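Local coordinates for protein DNA polymerase (Pyrobaculum calidifontis, PDB 5MDN) that probably catalyses the template-directed extension of DNA from deoxyribonucleoside triphosphates, releasing diphosphate, as a family B DNA polymerase that also carries an exonuclease domain, at residues 165-169 with 215-219; 222-226 with 273-277. The contacts are given in a common frame with arbitrary orientation. Residues are numbered along the deposited sequence.

The two contacts illustrate how an alpha/beta domain is tied together by contacts to a common sheet. Contact 1 comes first along the chain: strand 165-172 enters the exonuclease-domain sheet, the chain returns through strands 186-193 and 198-202, and helix 209-222 packs back on strand 165-172, closing a loop of 45 residues. Contact 2 opens only after contact 1 has closed, so the loops follow in series and neither nest nor cross. It starts where that helix ends, at 222-226, and 46 residues later reaches 273-277, which holds the edge strand 274-277. The two contacts meet where Leu166 N lies 3.0 Å from Val226 O, a probable hydrogen bond between neighbouring parallel strands.

Contact 1 of 2, residues 165-169 with 215-219; sequences VLAFD and FVDFV
Segment 165-169 is extended and segment 215-219 helical; they run antiparallel at 168°, their axes 11.5 Å apart. Leu166 and Phe168 point toward the helix, with Leu166 nearest Val219 (CA-CA 8.1 Å) and Phe168 nearest Phe215 (9.1 Å). The ring of Phe215, chi1 t, reaches both strand side chains: CZ lies 4.1 Å from Phe168 CD2, over one face of the Phe168 ring, and CE1 lies 4.3 Å from Leu166 CD2. The two rings are inclined by only 26° but slid apart, centroids 5.4 Å, so they barely overlap; Phe168 adopts chi1 p. This is one layer of the RNase H-like exonuclease fold: the helix covers the sheet face bearing Leu166 and Phe168, while Ala167 packs on helix 326-356 across the sheet. Asp169, a magnesium ligand of this protein with no ion bound to it here, follows Phe168 directly but has no contact with the helix. One turn on, Phe218 (chi1 t) presents its ring edge, CE2, to Leu166 CD1 at 3.5 Å. Val219, whose CA-to-CB bond is sideways to the strand, hydrogen-bonds through N to Phe215 O at 3.0 Å and adds CG2 3.8 Å from Leu166 CD2.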
loop_
_atom_site.group_PDB
_atom_site.type_symbol
_atom_site.label_atom_id
_atom_site.label_comp_id
_atom_site.label_asym_id
_atom_site.label_seq_id
_atom_site.Cartn_x
_atom_site.Cartn_y
_atom_site.Cartn_z
ATOM N N VAL A 165 -20.228 -6.917 -2.453
ATOM C CA VAL A 165 -19.040 -6.840 -1.614
ATOM C C VAL A 165 -19.247 -7.713 -0.386
ATOM O O VAL A 165 -20.332 -7.720 0.210
ATOM C CB VAL A 165 -18.736 -5.383 -1.215
ATOM C CG1 VAL A 165 -17.427 -5.294 -0.455
ATOM C CG2 VAL A 165 -18.706 -4.491 -2.449
ATOM N N LEU A 166 -18.204 -8.450 -0.011
ATOM C CA LEU A 166 -18.225 -9.313 1.163
ATOM C C LEU A 166 -17.017 -8.997 2.031
ATOM O O LEU A 166 -15.874 -9.147 1.587
ATOM C CB LEU A 166 -18.216 -10.791 0.761
ATOM C CG LEU A 166 -18.169 -11.782 1.926
ATOM C CD1 LEU A 166 -19.571 -12.131 2.389
ATOM C CD2 LEU A 166 -17.385 -13.031 1.556
ATOM N N ALA A 167 -17.272 -8.558 3.259
ATOM C CA ALA A 167 -16.241 -8.413 4.275
ATOM C C ALA A 167 -16.208 -9.664 5.144
ATOM O O ALA A 167 -17.243 -10.277 5.418
ATOM C CB ALA A 167 -16.490 -7.175 5.138
ATOM N N PHE A 168 -15.009 -10.043 5.577
ATOM C CA PHE A 168 -14.869 -11.212 6.431
ATOM C C PHE A 168 -13.726 -11.001 7.412
ATOM O O PHE A 168 -12.730 -10.339 7.102
ATOM C CB PHE A 168 -14.651 -12.488 5.604
ATOM C CG PHE A 168 -13.222 -12.718 5.193
ATOM C CD1 PHE A 168 -12.654 -11.996 4.157
ATOM C CD2 PHE A 168 -12.453 -13.676 5.834
ATOM C CE1 PHE A 168 -11.341 -12.217 3.776
ATOM C CE2 PHE A 168 -11.140 -13.901 5.458
ATOM C CZ PHE A 168 -10.584 -13.171 4.428
ATOM N N ASP A 169 -13.894 -11.567 8.604
ATOM C CA ASP A 169 -12.898 -11.512 9.663
ATOM C C ASP A 169 -12.839 -12.876 10.334
ATOM O O ASP A 169 -13.839 -13.597 10.387
ATOM C CB ASP A 169 -13.233 -10.417 10.687
ATOM C CG ASP A 169 -12.085 -10.126 11.627
ATOM O OD1 ASP A 169 -11.065 -9.565 11.173
ATOM O OD2 ASP A 169 -12.203 -10.460 12.824
ATOM N N PHE A 215 -18.240 -20.905 5.681
ATOM C CA PHE A 215 -17.651 -19.797 4.932
ATOM C C PHE A 215 -17.700 -20.061 3.431
ATOM O O PHE A 215 -18.132 -19.205 2.651
ATOM C CB PHE A 215 -16.215 -19.554 5.393
ATOM C CG PHE A 215 -15.526 -18.428 4.674
ATOM C CD1 PHE A 215 -16.139 -17.192 4.543
ATOM C CD2 PHE A 215 -14.262 -18.604 4.135
ATOM C CE1 PHE A 215 -15.504 -16.154 3.881
ATOM C CE2 PHE A 215 -13.624 -17.572 3.474
ATOM C CZ PHE A 215 -14.244 -16.345 3.347
ATOM N N VAL A 216 -17.245 -21.244 3.009
ATOM C CA VAL A 216 -17.214 -21.576 1.585
ATOM C C VAL A 216 -18.622 -21.547 1.000
ATOM O O VAL A 216 -18.854 -20.988 -0.078
ATOM C CB VAL A 216 -16.536 -22.941 1.366
ATOM C CG1 VAL A 216 -16.645 -23.354 -0.088
ATOM C CG2 VAL A 216 -15.079 -22.882 1.793
ATOM N N ASP A 217 -19.584 -22.151 1.703
ATOM C CA ASP A 217 -20.956 -22.175 1.204
ATOM C C ASP A 217 -21.541 -20.771 1.105
ATOM O O ASP A 217 -22.297 -20.474 0.173
ATOM C CB ASP A 217 -21.827 -23.060 2.096
ATOM C CG ASP A 217 -21.602 -24.538 1.849
ATOM O OD1 ASP A 217 -21.355 -24.908 0.681
ATOM O OD2 ASP A 217 -21.680 -25.328 2.815
ATOM N N PHE A 218 -21.207 -19.894 2.056
ATOM C CA PHE A 218 -21.740 -18.535 2.015
ATOM C C PHE A 218 -21.180 -17.755 0.828
ATOM O O PHE A 218 -21.921 -17.032 0.152
ATOM C CB PHE A 218 -21.446 -17.804 3.325
ATOM C CG PHE A 218 -22.198 -16.508 3.473
ATOM C CD1 PHE A 218 -23.456 -16.486 4.053
ATOM C CD2 PHE A 218 -21.652 -15.315 3.027
ATOM C CE1 PHE A 218 -24.153 -15.301 4.189
ATOM C CE2 PHE A 218 -22.345 -14.127 3.160
ATOM C CZ PHE A 218 -23.596 -14.119 3.742
ATOM N N VAL A 219 -19.873 -17.871 0.576
ATOM C CA VAL A 219 -19.272 -17.180 -0.562
ATOM C C VAL A 219 -19.904 -17.651 -1.865
ATOM O O VAL A 219 -20.224 -16.844 -2.746
ATOM C CB VAL A 219 -17.744 -17.381 -0.564
ATOM C CG1 VAL A 219 -17.130 -16.817 -1.839
ATOM C CG2 VAL A 219 -17.122 -16.731 0.662
#

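Contact 2 of 2, residues 222-226 with 273-277; sequences FDPDV and RANVD
Arg273, with chi2 t and chi3 p, dominates this junction. Its NH2 forms a salt bridge with Asp223 OD1 at 2.4 Å, its NE donates to Pro224 O at 2.6 Å, and NH2 adds a weak 3.1 Å bond to Pro224 O. Asp223, the first residue past helix 209-222 to leave helical angles (59/68, positive phi), reaches it with chi1 t. Pro224 CD lies over one face of the Arg273 guanidinium, 3.5 Å from Arg273 NH2. Beyond it the backbones join: Ala274 N donates to Asp225 O at 2.9 Å and 172°. Val226 and Ala274 form a parallel bridge (CA-CA 4.6 Å), adding edge strand 274-277 beside strand 226-229 in the exonuclease sheet. On their shared face, Val226 CG1 approaches Ala274 CB at 4.2 Å and Val276 CG2 at 3.7 Å. The Ala274 side chain lies about 5 Å from that of Asp363, a ligand of the bound magnesium. The CA-to-CB bond of Asp225 points away, and its carboxylate forms salt bridges with Arg255 and Arg30, while Asp223 also pairs with Arg255 and Arg164. Acids and arginines thus pair in the loop between helix and strand, and one arginine serves both a carboxylate and a main-chain carbonyl.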
loop_
_atom_site.group_PDB
_atom_site.type_symbol
_atom_site.label_atom_id
_atom_site.label_comp_id
_atom_site.label_asym_id
_atom_site.label_seq_id
_atom_site.Cartn_x
_atom_site.Cartn_y
_atom_site.Cartn_z
ATOM N N PHE A 222 -23.657 -16.235 -1.810
ATOM C CA PHE A 222 -23.755 -14.800 -2.064
ATOM C C PHE A 222 -23.148 -14.409 -3.410
ATOM O O PHE A 222 -23.652 -13.495 -4.074
ATOM C CB PHE A 222 -23.079 -14.034 -0.925
ATOM C CG PHE A 222 -23.029 -12.546 -1.128
ATOM C CD1 PHE A 222 -24.185 -11.824 -1.377
ATOM C CD2 PHE A 222 -21.824 -11.867 -1.053
ATOM C CE1 PHE A 222 -24.137 -10.455 -1.559
ATOM C CE2 PHE A 222 -21.772 -10.500 -1.233
ATOM C CZ PHE A 222 -22.928 -9.793 -1.485
ATOM N N ASP A 223 -22.063 -15.080 -3.820
ATOM C CA ASP A 223 -21.333 -14.796 -5.054
ATOM C C ASP A 223 -20.817 -13.360 -5.062
ATOM O O ASP A 223 -21.293 -12.533 -5.851
ATOM C CB ASP A 223 -22.210 -15.048 -6.288
ATOM C CG ASP A 223 -21.418 -15.009 -7.583
ATOM O OD1 ASP A 223 -20.183 -15.181 -7.528
ATOM O OD2 ASP A 223 -22.029 -14.805 -8.655
ATOM N N PRO A 224 -19.860 -13.021 -4.201
ATOM C CA PRO A 224 -19.363 -11.644 -4.163
ATOM C C PRO A 224 -18.419 -11.344 -5.314
ATOM O O PRO A 224 -17.707 -12.216 -5.820
ATOM C CB PRO A 224 -18.625 -11.581 -2.821
ATOM C CG PRO A 224 -18.115 -12.967 -2.635
ATOM C CD PRO A 224 -19.174 -13.877 -3.216
ATOM N N ASP A 225 -18.422 -10.077 -5.727
ATOM C CA ASP A 225 -17.477 -9.599 -6.728
ATOM C C ASP A 225 -16.173 -9.128 -6.096
ATOM O O ASP A 225 -15.100 -9.300 -6.685
ATOM C CB ASP A 225 -18.103 -8.463 -7.542
ATOM C CG ASP A 225 -19.408 -8.869 -8.199
ATOM O OD1 ASP A 225 -19.398 -9.821 -9.008
ATOM O OD2 ASP A 225 -20.445 -8.233 -7.910
ATOM N N VAL A 226 -16.253 -8.527 -4.911
ATOM C CA VAL A 226 -15.087 -8.100 -4.148
ATOM C C VAL A 226 -15.132 -8.769 -2.780
ATOM O O VAL A 226 -16.188 -8.826 -2.139
ATOM C CB VAL A 226 -15.033 -6.564 -4.002
ATOM C CG1 VAL A 226 -13.682 -6.132 -3.453
ATOM C CG2 VAL A 226 -15.312 -5.892 -5.339
ATOM N N ARG A 273 -12.862 -12.763 -9.090
ATOM C CA ARG A 273 -13.303 -11.747 -8.145
ATOM C C ARG A 273 -12.079 -11.032 -7.590
ATOM O O ARG A 273 -10.949 -11.511 -7.709
ATOM C CB ARG A 273 -14.154 -12.349 -7.018
ATOM C CG ARG A 273 -13.774 -13.763 -6.611
ATOM C CD ARG A 273 -14.667 -14.263 -5.484
ATOM N NE ARG A 273 -16.076 -14.282 -5.868
ATOM C CZ ARG A 273 -16.826 -15.379 -5.911
ATOM N NH1 ARG A 273 -16.305 -16.554 -5.591
ATOM N NH2 ARG A 273 -18.101 -15.299 -6.272
ATOM N N ALA A 274 -12.323 -9.870 -6.985
ATOM C CA ALA A 274 -11.263 -9.000 -6.486
ATOM C C ALA A 274 -11.082 -9.230 -4.987
ATOM O O ALA A 274 -11.947 -8.859 -4.186
ATOM C CB ALA A 274 -11.587 -7.537 -6.782
ATOM N N ASN A 275 -9.962 -9.843 -4.612
ATOM C CA ASN A 275 -9.577 -9.970 -3.211
ATOM C C ASN A 275 -8.766 -8.737 -2.823
ATOM O O ASN A 275 -7.609 -8.591 -3.233
ATOM C CB ASN A 275 -8.781 -11.250 -2.979
ATOM C CG ASN A 275 -8.298 -11.383 -1.550
ATOM O OD1 ASN A 275 -9.050 -11.146 -0.604
ATOM N ND2 ASN A 275 -7.039 -11.769 -1.384
ATOM N N VAL A 276 -9.371 -7.852 -2.032
ATOM C CA VAL A 276 -8.735 -6.616 -1.591
ATOM C C VAL A 276 -8.391 -6.745 -0.114
ATOM O O VAL A 276 -9.234 -7.145 0.697
ATOM C CB VAL A 276 -9.639 -5.397 -1.845
ATOM C CG1 VAL A 276 -8.923 -4.117 -1.444
ATOM C CG2 VAL A 276 -10.054 -5.342 -3.306
ATOM N N ASP A 277 -7.153 -6.402 0.230
ATOM C CA ASP A 277 -6.694 -6.348 1.614
ATOM C C ASP A 277 -6.498 -4.881 1.973
ATOM O O ASP A 277 -5.595 -4.223 1.445
ATOM C CB ASP A 277 -5.405 -7.149 1.795
ATOM C CG ASP A 277 -4.926 -7.178 3.239
ATOM O OD1 ASP A 277 -5.614 -6.614 4.117
ATOM O OD2 ASP A 277 -3.859 -7.774 3.498
#